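Local coordinates for methylated-DNA--protein-cysteine methyltransferase (Thermococcus kodakarensis, PDB 1MGT), which repairs O6-methylguanine and O4-methylthymine in DNA by moving the methyl group irreversibly onto one of its own cysteines, which inactivates the enzyme, at residues Lys94-Trp99 against Gly127-Arg132; Glu98-Asn103 against Val138-Arg143; Val104-Val109 against Leu164-Val169. One frame throughout, in Å; residues are numbered along the deposited sequence.

Contact 1 (Lys94-Trp99 against Gly127-Arg132); sequences KKVYEW and GGAMKR. With SO4 (sulfate ion), chain D.
Tyr-97 and Met-130 meet through first torsions of the same kind, each setting CG anti to the carbonyl carbon (chi1 -58° and -64°). In Met-130 further bends at chi2 and chi3 bring CE back to the neighbouring helix, although its CB points away from it. The setting is the helix-turn-helix of the DNA-binding domain: helix 123-131, the second helix of that motif, lies across helix 91-103, the local axes 10.1 Å apart and turned by 80°. It illustrates how one tyrosine can join two helices through both its hydroxyl and its ring edge. The hydroxyl does the polar part, Tyr-97 OH donating to Ala-129 O at 2.6 Å. That oxygen lies at the ring edge in the ring plane, while the hydroxyl stands somewhat out of the carbonyl plane. The same oxygen takes a weak bond from Arg-132 N, which leaves the tyrosine as the stronger of the two donors. The ring carbons do the apolar part. Met-130 CE approaches the ring edge, 3.9 Å from Tyr-97 CE1, the two side chains sliding past each other in opposite directions. The same methyl group is pressed against Val-96, Met-130 CE lying an unusually close 3.5 Å from Val-96 CG1. Ala-129 CB fills in beside them, 4.2 Å from Tyr-97 CE1. Met-130 also packs on Cys-141, the inferred nucleophile, so this interface adjoins the active site. At the outer side Arg-132 leans back on its helix, NH1 giving Gly-128 O a bond of 3.1 Å, while Arg-132 NE reaches O2 of a sulfate, probably from the crystallisation liquor, at 3.3 Å.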
loop_
_atom_site.group_PDB
_atom_site.type_symbol
_atom_site.label_atom_id
_atom_site.label_comp_id
_atom_site.label_asym_id
_atom_site.label_seq_id
_atom_site.Cartn_x
_atom_site.Cartn_y
_atom_site.Cartn_z
ATOM N N LYS A 94 6.319 6.101 -9.545
ATOM C CA LYS A 94 7.399 5.930 -8.613
ATOM C C LYS A 94 7.731 7.251 -7.900
ATOM O O LYS A 94 7.960 7.233 -6.689
ATOM C CB LYS A 94 8.682 5.444 -9.300
ATOM C CG LYS A 94 9.876 5.271 -8.359
ATOM C CD LYS A 94 10.915 4.372 -9.058
ATOM C CE LYS A 94 12.110 4.148 -8.129
ATOM N NZ LYS A 94 13.302 3.723 -8.931
ATOM N N LYS A 95 7.758 8.322 -8.667
ATOM C CA LYS A 95 8.062 9.661 -8.117
ATOM C C LYS A 95 7.031 10.037 -7.067
ATOM O O LYS A 95 7.361 10.500 -5.969
ATOM C CB LYS A 95 8.099 10.685 -9.240
ATOM C CG LYS A 95 8.258 12.157 -8.851
ATOM C CD LYS A 95 7.845 13.013 -10.061
ATOM C CE LYS A 95 8.105 14.493 -9.858
ATOM N NZ LYS A 95 7.224 15.311 -10.772
ATOM N N VAL A 96 5.766 9.802 -7.394
ATOM C CA VAL A 96 4.704 10.105 -6.423
ATOM C C VAL A 96 4.852 9.229 -5.193
ATOM O O VAL A 96 4.803 9.718 -4.043
ATOM C CB VAL A 96 3.324 9.930 -7.072
ATOM C CG1 VAL A 96 2.199 9.964 -6.035
ATOM C CG2 VAL A 96 3.093 10.948 -8.177
ATOM N N TYR A 97 5.037 7.909 -5.369
ATOM C CA TYR A 97 5.154 7.009 -4.223
ATOM C C TYR A 97 6.316 7.338 -3.305
ATOM O O TYR A 97 6.247 7.318 -2.080
ATOM C CB TYR A 97 5.282 5.515 -4.664
ATOM C CG TYR A 97 4.121 5.052 -5.504
ATOM C CD1 TYR A 97 2.876 5.651 -5.467
ATOM C CD2 TYR A 97 4.258 3.946 -6.371
ATOM C CE1 TYR A 97 1.812 5.248 -6.232
ATOM C CE2 TYR A 97 3.193 3.535 -7.153
ATOM C CZ TYR A 97 1.981 4.161 -7.094
ATOM O OH TYR A 97 0.924 3.761 -7.885
ATOM N N GLU A 98 7.476 7.652 -3.890
ATOM C CA GLU A 98 8.632 7.999 -3.075
ATOM C C GLU A 98 8.408 9.319 -2.321
ATOM O O GLU A 98 8.748 9.381 -1.140
ATOM C CB GLU A 98 9.876 8.128 -3.958
ATOM C CG GLU A 98 10.406 6.773 -4.425
ATOM C CD GLU A 98 11.636 6.896 -5.305
ATOM O OE1 GLU A 98 12.404 5.918 -5.342
ATOM O OE2 GLU A 98 11.819 7.939 -5.965
ATOM N N TRP A 99 7.866 10.319 -3.004
ATOM C CA TRP A 99 7.678 11.619 -2.281
ATOM C C TRP A 99 6.755 11.442 -1.109
ATOM O O TRP A 99 6.972 11.913 0.015
ATOM C CB TRP A 99 7.149 12.677 -3.265
ATOM C CG TRP A 99 7.221 14.067 -2.662
ATOM C CD1 TRP A 99 8.266 14.942 -2.804
ATOM C CD2 TRP A 99 6.249 14.702 -1.830
ATOM N NE1 TRP A 99 7.988 16.111 -2.106
ATOM C CE2 TRP A 99 6.766 15.988 -1.505
ATOM C CE3 TRP A 99 5.002 14.347 -1.341
ATOM C CZ2 TRP A 99 6.064 16.892 -0.703
ATOM C CZ3 TRP A 99 4.298 15.238 -0.537
ATOM C CH2 TRP A 99 4.844 16.501 -0.250
ATOM N N GLY A 127 -4.552 10.913 -8.196
ATOM C CA GLY A 127 -5.632 9.969 -7.868
ATOM C C GLY A 127 -5.379 8.659 -8.645
ATOM O O GLY A 127 -5.477 7.575 -8.056
ATOM N N GLY A 128 -5.055 8.748 -9.916
ATOM C CA GLY A 128 -4.782 7.549 -10.723
ATOM C C GLY A 128 -3.638 6.742 -10.132
ATOM O O GLY A 128 -3.677 5.499 -10.108
ATOM N N ALA A 129 -2.567 7.416 -9.695
ATOM C CA ALA A 129 -1.434 6.735 -9.100
ATOM C C ALA A 129 -1.815 6.075 -7.787
ATOM O O ALA A 129 -1.349 4.971 -7.476
ATOM C CB ALA A 129 -0.247 7.685 -8.919
ATOM N N MET A 130 -2.674 6.713 -6.972
ATOM C CA MET A 130 -3.056 6.104 -5.703
ATOM C C MET A 130 -3.893 4.849 -5.946
ATOM O O MET A 130 -3.716 3.846 -5.244
ATOM C CB MET A 130 -3.858 7.063 -4.820
ATOM C CG MET A 130 -3.096 8.303 -4.371
ATOM S SD MET A 130 -1.618 7.900 -3.429
ATOM C CE MET A 130 -0.353 8.066 -4.656
ATOM N N LYS A 131 -4.792 4.917 -6.935
ATOM C CA LYS A 131 -5.616 3.747 -7.238
ATOM C C LYS A 131 -4.773 2.534 -7.634
ATOM O O LYS A 131 -5.102 1.374 -7.324
ATOM C CB LYS A 131 -6.520 4.083 -8.438
ATOM C CG LYS A 131 -7.528 2.968 -8.729
ATOM C CD LYS A 131 -8.216 3.252 -10.054
ATOM C CE LYS A 131 -9.575 2.531 -10.114
ATOM N NZ LYS A 131 -9.985 2.399 -11.552
ATOM N N ARG A 132 -3.690 2.792 -8.346
ATOM C CA ARG A 132 -2.806 1.757 -8.833
ATOM C C ARG A 132 -1.693 1.361 -7.912
ATOM O O ARG A 132 -0.895 0.499 -8.315
ATOM C CB ARG A 132 -2.205 2.189 -10.190
ATOM C CG ARG A 132 -3.301 2.271 -11.272
ATOM C CD ARG A 132 -2.825 3.120 -12.435
ATOM N NE ARG A 132 -3.735 3.078 -13.580
ATOM C CZ ARG A 132 -4.794 3.866 -13.726
ATOM N NH1 ARG A 132 -5.090 4.777 -12.797
ATOM N NH2 ARG A 132 -5.563 3.770 -14.809
HETATM S S SO4 D . -2.669 0.933 -16.656
HETATM O O1 SO4 D . -1.659 -0.071 -17.112
HETATM O O2 SO4 D . -3.389 0.420 -15.444
HETATM O O3 SO4 D . -3.662 1.177 -17.756
HETATM O O4 SO4 D . -2.003 2.233 -16.316
#

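Contact 2 (Glu98-Asn103 against Val138-Arg143); sequences EWLTKN and VVPCHR
Pro-140, whose ring meets Leu-100 and Thr-101, also lays CB over one face of the Arg-143 guanidinium, toward its rim and 3.4 Å above the plane. NH1 and NH2 of that guanidinium are hydrogen-bonded to Val-104 O and Asn-77 OD1. Within helix 91-103, apart from the contact, Asn-103 ND2 lies over one face of the Trp-99 indole, near the rim, and donates to Trp-99 O. The joint is largely apolar. Leu-100, with CG anti to its backbone N (chi1 179°), slides alongside the proline, its CG 4.1 Å from Pro-140 CG. Leu-100 CD2 rests against the backbone, 3.7 Å from Pro-140 C, and also meets Val-139 CG1 at 4.1 Å. An alanine in place of Leu-100 would probably leave a gap under the Pro-140 and Cys-141 backbone and allow that turn more freedom. Thr-101 crosses the proline at about a right angle, OG1 lying 3.5 Å from Pro-140 CD while its hydrogen bond goes to Tyr-97 O. The bend is an inverse gamma turn centred on Pro-140, closed by Cys-141 N to Val-139 O at 2.9 Å. It leads into the MGMT family's Pro-Cys-His-Arg signature with Cys-141, the probable methyl acceptor.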
loop_
_atom_site.group_PDB
_atom_site.type_symbol
_atom_site.label_atom_id
_atom_site.label_comp_id
_atom_site.label_asym_id
_atom_site.label_seq_id
_atom_site.Cartn_x
_atom_site.Cartn_y
_atom_site.Cartn_z
ATOM N N GLU A 98 7.476 7.652 -3.890
ATOM C CA GLU A 98 8.632 7.999 -3.075
ATOM C C GLU A 98 8.408 9.319 -2.321
ATOM O O GLU A 98 8.748 9.381 -1.140
ATOM C CB GLU A 98 9.876 8.128 -3.958
ATOM C CG GLU A 98 10.406 6.773 -4.425
ATOM C CD GLU A 98 11.636 6.896 -5.305
ATOM O OE1 GLU A 98 12.404 5.918 -5.342
ATOM O OE2 GLU A 98 11.819 7.939 -5.965
ATOM N N TRP A 99 7.866 10.319 -3.004
ATOM C CA TRP A 99 7.678 11.619 -2.281
ATOM C C TRP A 99 6.755 11.442 -1.109
ATOM O O TRP A 99 6.972 11.913 0.015
ATOM C CB TRP A 99 7.149 12.677 -3.265
ATOM C CG TRP A 99 7.221 14.067 -2.662
ATOM C CD1 TRP A 99 8.266 14.942 -2.804
ATOM C CD2 TRP A 99 6.249 14.702 -1.830
ATOM N NE1 TRP A 99 7.988 16.111 -2.106
ATOM C CE2 TRP A 99 6.766 15.988 -1.505
ATOM C CE3 TRP A 99 5.002 14.347 -1.341
ATOM C CZ2 TRP A 99 6.064 16.892 -0.703
ATOM C CZ3 TRP A 99 4.298 15.238 -0.537
ATOM C CH2 TRP A 99 4.844 16.501 -0.250
ATOM N N LEU A 100 5.640 10.740 -1.349
ATOM C CA LEU A 100 4.651 10.466 -0.321
ATOM C C LEU A 100 5.263 9.718 0.851
ATOM O O LEU A 100 5.041 10.031 2.037
ATOM C CB LEU A 100 3.527 9.621 -0.968
ATOM C CG LEU A 100 2.387 9.203 -0.067
ATOM C CD1 LEU A 100 1.643 10.468 0.434
ATOM C CD2 LEU A 100 1.423 8.279 -0.809
ATOM N N THR A 101 6.058 8.679 0.557
ATOM C CA THR A 101 6.663 7.881 1.600
ATOM C C THR A 101 7.693 8.620 2.426
ATOM O O THR A 101 7.800 8.427 3.640
ATOM C CB THR A 101 7.319 6.610 0.963
ATOM O OG1 THR A 101 6.259 5.923 0.231
ATOM C CG2 THR A 101 7.809 5.677 2.053
ATOM N N LYS A 102 8.485 9.476 1.786
ATOM C CA LYS A 102 9.520 10.200 2.515
ATOM C C LYS A 102 8.992 11.464 3.190
ATOM O O LYS A 102 9.589 11.906 4.180
ATOM C CB LYS A 102 10.596 10.659 1.501
ATOM C CG LYS A 102 11.524 9.515 1.088
ATOM C CD LYS A 102 12.600 10.004 0.121
ATOM C CE LYS A 102 13.157 8.800 -0.648
ATOM N NZ LYS A 102 14.504 9.083 -1.233
ATOM N N ASN A 103 7.921 12.045 2.643
ATOM C CA ASN A 103 7.485 13.312 3.252
ATOM C C ASN A 103 6.198 13.362 4.013
ATOM O O ASN A 103 6.041 14.335 4.798
ATOM C CB ASN A 103 7.410 14.350 2.085
ATOM C CG ASN A 103 8.785 14.600 1.507
ATOM O OD1 ASN A 103 9.634 15.187 2.181
ATOM N ND2 ASN A 103 9.020 14.138 0.284
ATOM N N VAL A 138 2.835 0.300 3.201
ATOM C CA VAL A 138 4.203 0.802 3.140
ATOM C C VAL A 138 4.248 2.120 2.373
ATOM O O VAL A 138 4.922 3.028 2.898
ATOM C CB VAL A 138 5.164 -0.265 2.627
ATOM C CG1 VAL A 138 5.027 -1.514 3.530
ATOM C CG2 VAL A 138 4.823 -0.669 1.212
ATOM N N VAL A 139 3.622 2.223 1.231
ATOM C CA VAL A 139 3.567 3.539 0.485
ATOM C C VAL A 139 2.245 4.030 1.054
ATOM O O VAL A 139 1.176 3.411 0.843
ATOM C CB VAL A 139 3.547 3.328 -1.027
ATOM C CG1 VAL A 139 3.075 4.592 -1.750
ATOM C CG2 VAL A 139 4.957 2.955 -1.500
ATOM N N PRO A 140 2.279 5.036 1.917
ATOM C CA PRO A 140 1.079 5.441 2.617
ATOM C C PRO A 140 0.021 6.205 1.943
ATOM O O PRO A 140 -0.336 7.339 2.389
ATOM C CB PRO A 140 1.690 6.120 3.868
ATOM C CG PRO A 140 2.840 6.873 3.267
ATOM C CD PRO A 140 3.459 5.844 2.306
ATOM N N CYS A 141 -0.654 5.603 0.941
ATOM C CA CYS A 141 -1.718 6.272 0.221
ATOM C C CYS A 141 -2.956 6.479 1.089
ATOM O O CYS A 141 -3.804 7.311 0.713
ATOM C CB CYS A 141 -2.038 5.527 -1.084
ATOM S SG CYS A 141 -2.692 3.881 -0.775
ATOM N N HIS A 142 -3.028 5.854 2.252
ATOM C CA HIS A 142 -4.170 6.052 3.156
ATOM C C HIS A 142 -4.064 7.454 3.797
ATOM O O HIS A 142 -5.075 7.905 4.346
ATOM C CB HIS A 142 -4.223 5.015 4.250
ATOM C CG HIS A 142 -2.960 4.829 5.023
ATOM N ND1 HIS A 142 -1.874 4.159 4.476
ATOM C CD2 HIS A 142 -2.570 5.198 6.255
ATOM C CE1 HIS A 142 -0.884 4.131 5.343
ATOM N NE2 HIS A 142 -1.295 4.766 6.455
ATOM N N ARG A 143 -2.895 8.067 3.739
ATOM C CA ARG A 143 -2.721 9.422 4.319
ATOM C C ARG A 143 -3.138 10.499 3.323
ATOM O O ARG A 143 -3.083 11.701 3.659
ATOM C CB ARG A 143 -1.252 9.623 4.712
ATOM C CG ARG A 143 -0.877 8.673 5.859
ATOM C CD ARG A 143 0.569 8.883 6.325
ATOM N NE ARG A 143 0.916 7.690 7.120
ATOM C CZ ARG A 143 2.134 7.199 7.271
ATOM N NH1 ARG A 143 3.213 7.749 6.724
ATOM N NH2 ARG A 143 2.257 6.071 8.004
#

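Contact 3 (Val104-Val109 against Leu164-Val169); sequences VKRGSV and LEIEGV
Leu-164 opens the contact from the last part of helix 157-166, its CD2 meeting Val-109 CG1 at 4.1 Å with the two side chains crossing at about a right angle. Two residues on, Ile-166 CG2 touches Arg-106 NH2 at 3.5 Å, a nitrogen that is also hydrogen-bonded to Leu-71 O. Glu-167 and Arg-106 make the largest share of the contact. The aliphatic part of Glu-167 packs on the arginine, CG sitting over the centre of the guanidinium face, 3.7 Å from Arg-106 CZ. The charged ends are less well matched: Glu-167 OE1 is 3.7 Å from Arg-106 NH1, a long salt bridge in which no N-H points at the oxygen, and the two planes are 59° apart. OE1 instead binds Arg-143 NH2 and His-142 NE2, consistent with the Cys-His-Glu arrangement of MGMT active sites. Glu-167 OE2 accepts from a water at 2.7 Å, and this water bridges to Gly-107 N and Ser-108 O. Glu-167 O receives a CA-H...O contact from Gly-107 CA at 3.5 Å. That glycine, with phi 99°, occupies a type II turn from Lys-105 to Ser-108, whose Ser-108 OG and N both bind Lys-105 O. Gly-168, also at positive phi, makes the Schellman motif that ends the helix. Val-169 brings CG1 to within 4.0 Å of Val-109 CG1, and its CG2 lies 3.8 Å from Gly-107 O.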
loop_
_atom_site.group_PDB
_atom_site.type_symbol
_atom_site.label_atom_id
_atom_site.label_comp_id
_atom_site.label_asym_id
_atom_site.label_seq_id
_atom_site.Cartn_x
_atom_site.Cartn_y
_atom_site.Cartn_z
ATOM N N VAL A 104 5.264 12.454 3.825
ATOM C CA VAL A 104 3.988 12.488 4.551
ATOM C C VAL A 104 4.126 11.546 5.734
ATOM O O VAL A 104 4.015 10.323 5.612
ATOM C CB VAL A 104 2.813 12.166 3.633
ATOM C CG1 VAL A 104 1.478 12.321 4.345
ATOM C CG2 VAL A 104 2.847 13.156 2.440
ATOM N N LYS A 105 4.418 12.133 6.894
ATOM C CA LYS A 105 4.682 11.357 8.088
ATOM C C LYS A 105 3.495 10.751 8.793
ATOM O O LYS A 105 2.373 11.224 8.733
ATOM C CB LYS A 105 5.449 12.237 9.111
ATOM C CG LYS A 105 6.655 12.952 8.560
ATOM C CD LYS A 105 7.772 12.048 8.115
ATOM C CE LYS A 105 8.855 12.818 7.361
ATOM N NZ LYS A 105 9.551 13.776 8.285
ATOM N N ARG A 106 3.791 9.670 9.518
ATOM C CA ARG A 106 2.762 8.985 10.304
ATOM C C ARG A 106 2.127 9.984 11.280
ATOM O O ARG A 106 2.875 10.697 11.955
ATOM C CB ARG A 106 3.474 7.878 11.092
ATOM C CG ARG A 106 2.515 6.877 11.719
ATOM C CD ARG A 106 3.348 5.847 12.530
ATOM N NE ARG A 106 2.395 4.969 13.228
ATOM C CZ ARG A 106 1.916 3.859 12.650
ATOM N NH1 ARG A 106 2.316 3.533 11.430
ATOM N NH2 ARG A 106 1.059 3.130 13.339
ATOM N N GLY A 107 0.814 10.030 11.326
ATOM C CA GLY A 107 0.109 10.958 12.216
ATOM C C GLY A 107 -0.352 12.199 11.455
ATOM O O GLY A 107 -1.055 13.050 12.018
ATOM N N SER A 108 0.031 12.313 10.180
ATOM C CA SER A 108 -0.391 13.458 9.385
ATOM C C SER A 108 -1.041 12.973 8.096
ATOM O O SER A 108 -0.982 11.767 7.800
ATOM C CB SER A 108 0.777 14.402 9.063
ATOM O OG SER A 108 1.551 13.810 8.006
ATOM N N VAL A 109 -1.695 13.881 7.388
ATOM C CA VAL A 109 -2.380 13.584 6.141
ATOM C C VAL A 109 -2.052 14.692 5.132
ATOM O O VAL A 109 -1.350 15.644 5.493
ATOM C CB VAL A 109 -3.900 13.475 6.275
ATOM C CG1 VAL A 109 -4.316 12.346 7.242
ATOM C CG2 VAL A 109 -4.493 14.805 6.760
ATOM N N LEU A 164 -5.895 4.960 9.477
ATOM C CA LEU A 164 -5.742 6.323 10.047
ATOM C C LEU A 164 -5.889 6.307 11.550
ATOM O O LEU A 164 -5.140 6.982 12.270
ATOM C CB LEU A 164 -6.715 7.298 9.383
ATOM C CG LEU A 164 -6.340 7.602 7.905
ATOM C CD1 LEU A 164 -7.435 8.380 7.202
ATOM C CD2 LEU A 164 -5.003 8.339 7.854
ATOM N N GLU A 165 -6.834 5.528 12.055
ATOM C CA GLU A 165 -7.059 5.443 13.496
ATOM C C GLU A 165 -5.843 4.946 14.237
ATOM O O GLU A 165 -5.413 5.490 15.269
ATOM C CB GLU A 165 -8.282 4.545 13.765
ATOM C CG GLU A 165 -8.352 4.137 15.243
ATOM C CD GLU A 165 -9.706 3.591 15.637
ATOM O OE1 GLU A 165 -10.133 3.887 16.779
ATOM O OE2 GLU A 165 -10.330 2.881 14.818
ATOM N N ILE A 166 -5.211 3.901 13.701
ATOM C CA ILE A 166 -4.015 3.289 14.242
ATOM C C ILE A 166 -2.863 4.270 14.324
ATOM O O ILE A 166 -1.986 4.199 15.188
ATOM C CB ILE A 166 -3.622 2.114 13.302
ATOM C CG1 ILE A 166 -4.468 0.880 13.623
ATOM C CG2 ILE A 166 -2.147 1.814 13.312
ATOM C CD1 ILE A 166 -4.006 0.069 14.809
ATOM N N GLU A 167 -2.796 5.185 13.355
ATOM C CA GLU A 167 -1.753 6.189 13.295
ATOM C C GLU A 167 -2.064 7.434 14.129
ATOM O O GLU A 167 -1.262 8.380 14.122
ATOM C CB GLU A 167 -1.558 6.611 11.809
ATOM C CG GLU A 167 -0.969 5.454 11.009
ATOM C CD GLU A 167 -0.699 5.748 9.556
ATOM O OE1 GLU A 167 -0.053 4.904 8.879
ATOM O OE2 GLU A 167 -1.113 6.824 9.063
ATOM N N GLY A 168 -3.197 7.489 14.777
ATOM C CA GLY A 168 -3.596 8.591 15.625
ATOM C C GLY A 168 -4.245 9.770 14.945
ATOM O O GLY A 168 -4.222 10.887 15.501
ATOM N N VAL A 169 -4.819 9.573 13.774
ATOM C CA VAL A 169 -5.493 10.635 13.040
ATOM C C VAL A 169 -6.995 10.543 13.334
ATOM O O VAL A 169 -7.607 9.506 12.961
ATOM C CB VAL A 169 -5.272 10.534 11.525
ATOM C CG1 VAL A 169 -6.033 11.613 10.779
ATOM C CG2 VAL A 169 -3.786 10.578 11.204
HETATM O O HOH W 1 -1.008 9.518 9.473
#

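How the contacts relate
Burial sorts the chemistry here. Contacts 1 and 2 are buried and share helix 91-103, one turning it to the helix-turn-helix and the other to the Pro-Cys-His-Arg loop; their centres are 8 Å apart, and Met-130 SD touches Cys-141 CB at 3.4 Å. Contact 1 adds one short tyrosine hydrogen bond to its apolar packing, whereas contact 2 has no hydrogen bond across its segments. Contact 3 lies at the surface, on the loop that follows the same helix, and combines a charged pair, a bridging water, a close-packed glycine and a small apolar patch. Contacts 2 and 3 nevertheless share Glu-167, which ties the end of helix 157-166 to the active-site loop.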